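Local coordinates for protein delta toxin (Clostridium perfringens, PDB 2YGT) that probably kills host cells as a haemolytic beta-pore-forming toxin, assembling into a transmembrane beta-barrel, at residues A[89-94]-A[174-179]. Numbering follows the deposited sequence.
Sequences WPIKYM and NTEFAE
W89 turns the edge of its six-membered ring toward the face of F177, a T-shaped pair with centroids 5.3 Å apart and planes at 84°. The touching atom is W89 CZ3, which comes within 3.6 Å of F177 CB, a carbon lying in the indole plane at its edge. One face of the indole carries I91 N, near the rim. F198 meets both rings edge-to-face, Y159 does the same to F177, and N267 takes the hydrogen bond from W89 NE1. The Y93 ring has T175 O at its edge, close to its plane; its hydroxyl bonds to L220 O.

The backbones of 92-94 and 174-177 pair antiparallel. F177 N donates to I91 O at 2.9 Å, while Y93 and T175 form a hydrogen-bonded pair in both directions. A water bonded to T175 OG1 gives Y93 O a further, weak bond; T161 also bonds that hydroxyl.

Y93 and T175 point to one face of the sheet; K92, M94, N174 and E176 point to the opposite one. N174 OD1 nestles into the methionine, 3.0 Å from M94 CG and 3.1 Å from M94 CE, where the chain bends at chi3 (65°) and brings CE back to the oxygen. K92 crosses E176 obliquely, its CE 3.6 Å from E176 OE1. K92 NZ and E176 OE1 are 4.3 Å apart, too far for a salt bridge, so any attraction is probably modest.

On the far side of 89-94, I91 and K92 both face E251 in a classic beta bulge, where the chain turns a corner. Strand 84-99, bulged here and paired with 170-177 and 241-259, belongs to the long antiparallel sheet of this elongated, beta-rich toxin.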
loop_
_atom_site.group_PDB
_atom_site.type_symbol
_atom_site.label_atom_id
_atom_site.label_comp_id
_atom_site.label_asym_id
_atom_site.label_seq_id
_atom_site.Cartn_x
_atom_site.Cartn_y
_atom_site.Cartn_z
ATOM N N TRP A 89 -14.602 -1.371 12.055
ATOM C CA TRP A 89 -13.520 -0.559 11.508
ATOM C C TRP A 89 -12.343 -1.422 11.037
ATOM O O TRP A 89 -12.171 -2.551 11.501
ATOM C CB TRP A 89 -13.056 0.464 12.554
ATOM C CG TRP A 89 -12.420 -0.162 13.764
ATOM C CD1 TRP A 89 -13.046 -0.889 14.736
ATOM C CD2 TRP A 89 -11.033 -0.120 14.126
ATOM N NE1 TRP A 89 -12.136 -1.302 15.678
ATOM C CE2 TRP A 89 -10.892 -0.844 15.327
ATOM C CE3 TRP A 89 -9.897 0.459 13.551
ATOM C CZ2 TRP A 89 -9.663 -1.006 15.964
ATOM C CZ3 TRP A 89 -8.674 0.299 14.185
ATOM C CH2 TRP A 89 -8.567 -0.429 15.381
ATOM N N PRO A 90 -11.526 -0.890 10.110
ATOM C CA PRO A 90 -10.388 -1.638 9.567
ATOM C C PRO A 90 -9.153 -1.470 10.442
ATOM O O PRO A 90 -8.430 -0.484 10.298
ATOM C CB PRO A 90 -10.133 -0.956 8.212
ATOM C CG PRO A 90 -11.060 0.256 8.164
ATOM C CD PRO A 90 -11.580 0.466 9.548
ATOM N N ILE A 91 -8.909 -2.411 11.343
ATOM C CA ILE A 91 -7.696 -2.353 12.145
ATOM C C ILE A 91 -6.448 -2.542 11.276
ATOM O O ILE A 91 -5.403 -1.947 11.548
ATOM C CB ILE A 91 -7.709 -3.388 13.281
ATOM C CG1 ILE A 91 -6.483 -3.204 14.178
ATOM C CG2 ILE A 91 -7.765 -4.802 12.718
ATOM C CD1 ILE A 91 -6.585 -3.930 15.503
ATOM N N LYS A 92 -6.561 -3.348 10.222
ATOM C CA LYS A 92 -5.396 -3.675 9.401
ATOM C C LYS A 92 -5.682 -3.809 7.903
ATOM O O LYS A 92 -6.667 -4.423 7.492
ATOM C CB LYS A 92 -4.727 -4.956 9.909
ATOM C CG LYS A 92 -3.299 -5.124 9.422
ATOM C CD LYS A 92 -2.863 -6.576 9.420
ATOM C CE LYS A 92 -2.829 -7.153 10.818
ATOM N NZ LYS A 92 -2.034 -8.412 10.854
ATOM N N TYR A 93 -4.799 -3.220 7.102
ATOM C CA TYR A 93 -4.796 -3.400 5.656
ATOM C C TYR A 93 -3.523 -4.142 5.270
ATOM O O TYR A 93 -2.448 -3.844 5.791
ATOM C CB TYR A 93 -4.795 -2.052 4.938
ATOM C CG TYR A 93 -6.037 -1.205 5.105
ATOM C CD1 TYR A 93 -7.151 -1.402 4.296
ATOM C CD2 TYR A 93 -6.081 -0.180 6.042
ATOM C CE1 TYR A 93 -8.275 -0.614 4.435
ATOM C CE2 TYR A 93 -7.199 0.609 6.183
ATOM C CZ TYR A 93 -8.291 0.389 5.377
ATOM O OH TYR A 93 -9.409 1.177 5.518
ATOM N N MET A 94 -3.630 -5.096 4.353
ATOM C CA MET A 94 -2.452 -5.838 3.912
ATOM C C MET A 94 -2.346 -5.865 2.393
ATOM O O MET A 94 -3.339 -6.077 1.697
ATOM C CB MET A 94 -2.477 -7.265 4.463
ATOM C CG MET A 94 -2.677 -7.340 5.970
ATOM S SD MET A 94 -2.817 -9.029 6.584
ATOM C CE MET A 94 -1.186 -9.674 6.215
ATOM N N ASN A 174 2.117 -4.379 5.801
ATOM C CA ASN A 174 1.005 -4.263 6.733
ATOM C C ASN A 174 0.838 -2.812 7.147
ATOM O O ASN A 174 1.757 -2.199 7.695
ATOM C CB ASN A 174 1.235 -5.123 7.976
ATOM C CG ASN A 174 0.819 -6.567 7.772
ATOM O OD1 ASN A 174 0.146 -6.901 6.796
ATOM N ND2 ASN A 174 1.210 -7.432 8.702
ATOM N N THR A 175 -0.335 -2.258 6.868
ATOM C CA THR A 175 -0.689 -0.939 7.366
ATOM C C THR A 175 -1.745 -1.097 8.456
ATOM O O THR A 175 -2.927 -1.308 8.174
ATOM C CB THR A 175 -1.187 -0.027 6.241
ATOM O OG1 THR A 175 -0.164 0.082 5.245
ATOM C CG2 THR A 175 -1.509 1.353 6.780
ATOM N N GLU A 176 -1.297 -0.999 9.703
ATOM C CA GLU A 176 -2.136 -1.293 10.857
ATOM C C GLU A 176 -2.308 -0.076 11.759
ATOM O O GLU A 176 -1.394 0.735 11.907
ATOM C CB GLU A 176 -1.521 -2.444 11.653
ATOM C CG GLU A 176 -2.386 -2.958 12.792
ATOM C CD GLU A 176 -1.766 -4.156 13.487
ATOM O OE1 GLU A 176 -0.909 -4.827 12.870
ATOM O OE2 GLU A 176 -2.134 -4.428 14.649
ATOM N N PHE A 177 -3.487 0.040 12.363
ATOM C CA PHE A 177 -3.776 1.154 13.258
ATOM C C PHE A 177 -2.753 1.205 14.387
ATOM O O PHE A 177 -2.369 0.175 14.942
ATOM C CB PHE A 177 -5.200 1.062 13.825
ATOM C CG PHE A 177 -5.607 2.271 14.626
ATOM C CD1 PHE A 177 -5.346 2.339 15.985
ATOM C CD2 PHE A 177 -6.231 3.348 14.017
ATOM C CE1 PHE A 177 -5.700 3.455 16.720
ATOM C CE2 PHE A 177 -6.591 4.465 14.750
ATOM C CZ PHE A 177 -6.324 4.516 16.105
ATOM N N ALA A 178 -2.311 2.410 14.723
ATOM C CA ALA A 178 -1.289 2.578 15.744
ATOM C C ALA A 178 -1.877 3.117 17.043
ATOM O O ALA A 178 -1.956 2.398 18.039
ATOM C CB ALA A 178 -0.170 3.489 15.240
ATOM N N GLU A 179 -2.298 4.380 17.023
ATOM C CA GLU A 179 -2.758 5.046 18.236
ATOM C C GLU A 179 -3.450 6.368 17.914
ATOM O O GLU A 179 -2.993 7.120 17.051
ATOM C CB GLU A 179 -1.578 5.287 19.178
ATOM C CG GLU A 179 -1.948 5.973 20.483
ATOM C CD GLU A 179 -0.775 6.066 21.441
ATOM O OE1 GLU A 179 -0.166 5.019 21.754
ATOM O OE2 GLU A 179 -0.461 7.192 21.873
HETATM O O HOH W 1 -0.514 -2.464 3.435
#